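Local coordinates for protein NanS-p (Escherichia phage vB_EcoP_24B, PDB 6YP6) that probably binds carbohydrate as part of a conserved carbohydrate esterase carried by a Shiga toxin-encoding bacteriophage, at residues E14-L17 with K18-G21; Q120-K124 with D125-M129. All blocks are in the same frame, centred on the assembly; numbering follows the deposited sequence.

Interaction 1 (E14-L17 with K18-G21); sequences EGSL and KVQG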
ATOM      1  N   GLU A  14      -4.443   5.747 -20.756  1.00 13.53           N
ATOM      2  CA  GLU A  14      -3.026   5.739 -21.118  1.00 14.26           C
ATOM      3  C   GLU A  14      -2.117   5.648 -19.896  1.00 13.18           C
ATOM      4  O   GLU A  14      -0.953   6.058 -19.946  1.00 13.55           O
ATOM      5  CB  GLU A  14      -2.651   6.952 -21.973  1.00 16.20           C
ATOM      6  CG  GLU A  14      -3.517   7.156 -23.216  1.00 18.49           C
ATOM      7  CD  GLU A  14      -3.467   5.982 -24.177  1.00 20.07           C
ATOM      8  N   GLY A  15      -2.636   5.115 -18.792  1.00 11.82           N
ATOM      9  CA  GLY A  15      -1.872   5.004 -17.568  1.00 11.26           C
ATOM     10  C   GLY A  15      -1.658   6.292 -16.818  1.00 10.73           C
ATOM     11  O   GLY A  15      -0.826   6.329 -15.911  1.00 10.97           O
ATOM     12  N   SER A  16      -2.386   7.348 -17.147  1.00 10.71           N
ATOM     13  CA  SER A  16      -2.144   8.641 -16.531  1.00 11.09           C
ATOM     14  C   SER A  16      -2.683   8.690 -15.103  1.00 10.68           C
ATOM     15  O   SER A  16      -3.894   8.598 -14.885  1.00 11.33           O
ATOM     16  CB  SER A  16      -2.802   9.740 -17.356  1.00 12.12           C
ATOM     17  OG  SER A  16      -2.744  10.956 -16.636  1.00 12.82           O
ATOM     18  N   LEU A  17      -1.776   8.889 -14.146  1.00 10.77           N
ATOM     19  CA  LEU A  17      -2.163   9.154 -12.767  1.00 10.98           C
ATOM     20  C   LEU A  17      -2.985  10.428 -12.674  1.00 11.41           C
ATOM     21  O   LEU A  17      -3.990  10.479 -11.949  1.00 11.39           O
ATOM     22  CB  LEU A  17      -0.898   9.286 -11.916  1.00 11.52           C
ATOM     23  CG  LEU A  17      -0.200   7.958 -11.629  1.00 11.85           C
ATOM     24  CD1 LEU A  17       1.306   8.127 -11.428  1.00 12.60           C
ATOM     25  CD2 LEU A  17      -0.845   7.309 -10.404  1.00 11.83           C
ATOM     26  N   LYS A  18      -2.565  11.467 -13.403  1.00 12.87           N
ATOM     27  CA  LYS A  18      -3.242  12.755 -13.343  1.00 14.34           C
ATOM     28  C   LYS A  18      -4.687  12.639 -13.804  1.00 12.95           C
ATOM     29  O   LYS A  18      -5.600  13.128 -13.136  1.00 12.91           O
ATOM     30  CB  LYS A  18      -2.485  13.757 -14.214  1.00 16.82           C
ATOM     31  CG  LYS A  18      -3.052  15.155 -14.177  1.00 19.22           C
ATOM     32  CD  LYS A  18      -2.286  16.077 -15.102  1.00 21.43           C
ATOM     33  CE  LYS A  18      -0.828  16.211 -14.698  1.00 23.19           C
ATOM     34  NZ  LYS A  18      -0.114  17.200 -15.552  1.00 24.35           N
ATOM     35  N   VAL A  19      -4.914  12.010 -14.959  1.00 12.17           N
ATOM     36  CA  VAL A  19      -6.274  11.884 -15.482  1.00 11.81           C
ATOM     37  C   VAL A  19      -7.141  11.095 -14.521  1.00 10.95           C
ATOM     38  O   VAL A  19      -8.346  11.360 -14.395  1.00 11.57           O
ATOM     39  CB  VAL A  19      -6.237  11.239 -16.878  1.00 12.44           C
ATOM     40  CG1 VAL A  19      -7.638  10.862 -17.348  1.00 12.41           C
ATOM     41  CG2 VAL A  19      -5.563  12.166 -17.880  1.00 13.97           C
ATOM     42  N   GLN A  20      -6.546  10.127 -13.816  1.00 10.22           N
ATOM     43  CA  GLN A  20      -7.271   9.270 -12.887  1.00  9.93           C
ATOM     44  C   GLN A  20      -7.449   9.891 -11.503  1.00 10.01           C
ATOM     45  O   GLN A  20      -7.993   9.228 -10.619  1.00 10.69           O
ATOM     46  CB  GLN A  20      -6.599   7.891 -12.805  1.00  9.77           C
ATOM     47  CG  GLN A  20      -6.714   7.137 -14.117  1.00  9.79           C
ATOM     48  CD  GLN A  20      -6.080   5.760 -14.070  1.00 10.02           C
ATOM     49  OE1 GLN A  20      -6.455   4.914 -13.265  1.00 10.18           O
ATOM     50  NE2 GLN A  20      -5.124   5.528 -14.948  1.00 10.05           N
ATOM     51  N   GLY A  21      -7.029  11.137 -11.298  1.00 10.03           N
ATOM     52  CA  GLY A  21      -7.341  11.858 -10.084  1.00 10.26           C
ATOM     53  C   GLY A  21      -6.296  11.796  -8.996  1.00  9.63           C
ATOM     54  O   GLY A  21      -6.524  12.353  -7.913  1.00 10.44           O
TER

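Interaction 2 (Q120-K124 with D125-M129); sequences QTDAK and DLNVM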
ATOM      1  N   GLN A 120       9.485  -4.570   1.981  1.00  6.63           N
ATOM      2  CA  GLN A 120      10.918  -4.455   2.205  1.00  6.99           C
ATOM      3  C   GLN A 120      11.515  -5.846   2.080  1.00  7.10           C
ATOM      4  O   GLN A 120      10.872  -6.822   2.466  1.00  7.59           O
ATOM      5  CB  GLN A 120      11.151  -3.925   3.631  1.00  7.74           C
ATOM      6  CG  GLN A 120      12.599  -3.711   4.028  1.00  8.18           C
ATOM      7  CD  GLN A 120      12.767  -3.474   5.506  1.00  9.37           C
ATOM      8  OE1 GLN A 120      11.940  -3.920   6.311  1.00 10.98           O
ATOM      9  NE2 GLN A 120      13.842  -2.784   5.883  1.00  9.73           N
ATOM     10  N   THR A 121      12.747  -5.947   1.588  1.00  6.99           N
ATOM     11  CA  THR A 121      13.440  -7.224   1.649  1.00  7.67           C
ATOM     12  C   THR A 121      14.273  -7.309   2.919  1.00  7.95           C
ATOM     13  O   THR A 121      14.820  -6.312   3.391  1.00  8.94           O
ATOM     14  CB  THR A 121      14.354  -7.457   0.444  1.00  7.54           C
ATOM     15  OG1 THR A 121      15.225  -6.338   0.233  1.00  8.12           O
ATOM     16  CG2 THR A 121      13.565  -7.675  -0.811  1.00  8.09           C
ATOM     17  N   ASP A 122      14.368  -8.522   3.473  1.00  8.30           N
ATOM     18  CA  ASP A 122      15.460  -8.845   4.392  1.00  8.97           C
ATOM     19  C   ASP A 122      16.644  -9.296   3.536  1.00  9.14           C
ATOM     20  O   ASP A 122      16.830  -8.755   2.442  1.00 10.59           O
ATOM     21  CB  ASP A 122      14.995  -9.767   5.524  1.00  9.30           C
ATOM     22  CG  ASP A 122      14.365 -11.061   5.063  1.00  9.34           C
ATOM     23  OD1 ASP A 122      14.718 -11.562   3.984  1.00  9.54           O
ATOM     24  OD2 ASP A 122      13.524 -11.600   5.824  1.00 10.12           O
ATOM     25  N   ALA A 123      17.475 -10.232   4.004  1.00  9.04           N
ATOM     26  CA  ALA A 123      18.578 -10.706   3.170  1.00  9.69           C
ATOM     27  C   ALA A 123      18.164 -11.806   2.205  1.00  8.96           C
ATOM     28  O   ALA A 123      19.001 -12.270   1.425  1.00  9.78           O
ATOM     29  CB  ALA A 123      19.745 -11.181   4.036  1.00 11.14           C
ATOM     30  N   LYS A 124      16.895 -12.218   2.214  1.00  8.90           N
ATOM     31  CA  LYS A 124      16.461 -13.265   1.307  1.00 10.39           C
ATOM     32  C   LYS A 124      15.057 -13.105   0.740  1.00  9.06           C
ATOM     33  O   LYS A 124      14.841 -13.467  -0.416  1.00 10.17           O
ATOM     34  CB  LYS A 124      16.667 -14.658   1.919  1.00 13.26           C
ATOM     35  CG  LYS A 124      15.875 -14.942   3.188  1.00 15.42           C
ATOM     36  CD  LYS A 124      16.343 -16.267   3.820  1.00 17.22           C
ATOM     37  CE  LYS A 124      15.411 -16.729   4.934  1.00 18.99           C
ATOM     38  NZ  LYS A 124      14.052 -17.068   4.432  1.00 20.44           N
ATOM     39  N   ASP A 125      14.113 -12.591   1.521  1.00  8.63           N
ATOM     40  CA  ASP A 125      12.703 -12.628   1.175  1.00  8.40           C
ATOM     41  C   ASP A 125      12.136 -11.221   1.001  1.00  7.54           C
ATOM     42  O   ASP A 125      12.638 -10.250   1.560  1.00  8.06           O
ATOM     43  CB  ASP A 125      11.894 -13.302   2.292  1.00  9.34           C
ATOM     44  CG  ASP A 125      12.175 -14.779   2.438  1.00 11.64           C
ATOM     45  OD1 ASP A 125      12.618 -15.400   1.462  1.00 11.99           O
ATOM     46  OD2 ASP A 125      11.922 -15.305   3.545  1.00 14.34           O
ATOM     47  N   LEU A 126      11.037 -11.128   0.250  1.00  7.36           N
ATOM     48  CA  LEU A 126      10.252  -9.901   0.159  1.00  7.14           C
ATOM     49  C   LEU A 126       9.139  -9.972   1.201  1.00  7.20           C
ATOM     50  O   LEU A 126       8.296 -10.875   1.154  1.00  8.07           O
ATOM     51  CB  LEU A 126       9.654  -9.736  -1.239  1.00  7.42           C
ATOM     52  CG  LEU A 126       8.970  -8.390  -1.486  1.00  7.97           C
ATOM     53  CD1 LEU A 126       9.978  -7.257  -1.466  1.00  8.44           C
ATOM     54  CD2 LEU A 126       8.190  -8.385  -2.790  1.00  9.17           C
ATOM     55  N   ASN A 127       9.129  -9.033   2.140  1.00  7.46           N
ATOM     56  CA  ASN A 127       8.229  -9.061   3.282  1.00  7.49           C
ATOM     57  C   ASN A 127       7.217  -7.922   3.245  1.00  7.20           C
ATOM     58  O   ASN A 127       7.472  -6.852   2.684  1.00  7.63           O
ATOM     59  CB  ASN A 127       9.051  -8.958   4.562  1.00  8.63           C
ATOM     60  CG  ASN A 127       9.973 -10.129   4.733  1.00  9.61           C
ATOM     61  OD1 ASN A 127       9.654 -11.251   4.324  1.00 10.33           O
ATOM     62  ND2 ASN A 127      11.130  -9.880   5.314  1.00 10.44           N
ATOM     63  N   VAL A 128       6.077  -8.184   3.885  1.00  7.40           N
ATOM     64  CA  VAL A 128       5.030  -7.204   4.130  1.00  7.38           C
ATOM     65  C   VAL A 128       5.003  -6.939   5.629  1.00  6.77           C
ATOM     66  O   VAL A 128       4.848  -7.877   6.417  1.00  7.59           O
ATOM     67  CB  VAL A 128       3.658  -7.714   3.673  1.00 10.12           C
ATOM     68  CG1 VAL A 128       2.616  -6.632   3.880  1.00 10.64           C
ATOM     69  CG2 VAL A 128       3.664  -8.194   2.239  1.00 11.58           C
ATOM     70  N   MET A 129       5.134  -5.669   6.023  1.00  6.97           N
ATOM     71  CA  MET A 129       5.290  -5.259   7.404  1.00  7.45           C
ATOM     72  C   MET A 129       4.220  -4.239   7.771  1.00  6.90           C
ATOM     73  O   MET A 129       3.741  -3.490   6.924  1.00  7.26           O
ATOM     74  CB  MET A 129       6.662  -4.579   7.586  1.00  7.78           C
ATOM     75  CG  MET A 129       7.845  -5.415   7.154  1.00  8.61           C
ATOM     76  SD  MET A 129       8.127  -6.909   8.125  1.00 10.59           S
ATOM     77  CE  MET A 129       8.496  -6.224   9.725  1.00 11.85           C
TER
HETATM   78  O   HOH W   1      11.664  -7.123   6.450  1.00 20.61           O
HETATM   79  O   HOH W   2      13.210 -14.197   5.880  1.00 20.87           O
HETATM   80  O   HOH W   3      13.448 -17.918   1.217  1.00 14.71           O

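Interaction 1 (E14-L17 with K18-G21)
From Ser16 to Gly21 the backbone coils through a single helix-like turn without forming a regular helix: Gln20 N donates to Ser16 O (3.2 Å), and a type I beta turn, Lys18 to Gly21, overlaps its end, where Gly21 takes up a positive phi. The side chain of Ser16 bonds to the backbone three residues on. With chi1 at 171° its hydroxyl lies beside its own carbonyl carbon and faces along the chain, where OG accepts an almost straight bond from Val19 N (2.9 Å, 174°). The CG2 methyl of Val19 packs against the same oxygen, 3.3 Å from Ser16 OG, while CB of Lys18 lies 3.7 Å from Ser16 OG, before the lysine chain runs off to the exposed surface. Gln20 comes back alongside the first residues of the turn. Its CG rests 3.3 Å from Ser16 O, and its NE2 adds a weak, strongly bent bond to that carbonyl; Gln20 OE1 accepts from Leu9 N, the stronger partner of the amide. The CB bond of Leu17 leads away from the turn, and its side chain rests on Tyr8 and Trp22. Gly15 O, ahead of the coil, is bonded to Tyr8 OH of strand 3-9, and the coil then leads on to strand 23-25.

Interaction 2 (Q120-K124 with D125-M129)
Gln120 and Asn127 form an antiparallel hydrogen-bonded pair, tied both ways through their backbones, with Asn127 N 2.8 Å from Gln120 O. Next to it is the non-hydrogen-bonded pair of Thr121 and Leu126, where the methyl CG2 of Thr121 meets CD1 of Leu126 at 3.7 Å on their shared face of the hairpin. Asp122 organises the turn. Its chi1 of 56° sets the carboxylate between its own backbone N and carbonyl carbon, folded over the turn, and OD1 takes two backbone donors from opposite faces of its plane: Lys124 N (2.9 Å), which makes an Asx turn, and Asp125 N (2.7 Å). OD2 receives ND2 of Asn127 at 3.0 Å. That donor stands above the carboxylate, the two flat groups being 78° apart, whereas the oxygen lies in the amide plane. A water links Gln120 OE1 to Asn127 ND2, and Gln120 NE2 bonds to Asn86 O. The outer side is looser and watery. Lys124 and Asp125 run side by side, joined by a salt bridge from NZ to OD2 (2.9 Å), and another water lies between OD2 of Asp122 and OD2 of Asp125. The hairpin pairs strand 113-121 with strand 125-130; Leu126 touches Val89 of strand 88-95 and Phe145 of strand 140-147, and Asn127 OD1 is bonded to Thr144.

Interaction 1 comes first along the chain, in the loop between strands 3-9 and 23-25, and interaction 2 follows about a hundred residues later at a hairpin turn. Their centres are 30 Å apart on opposite sides of the chain's centre, and their nearest atoms about 20 Å, so they do not touch. The fold has two antiparallel sheets. The loop of interaction 1 passes from the sheet containing strand 3-9 to strand 23-25, an outermost strand of the seven-stranded sheet; interaction 2 joins two adjacent strands towards the other side of that same sheet. Both are thus local turns in the connections of a mainly beta chain.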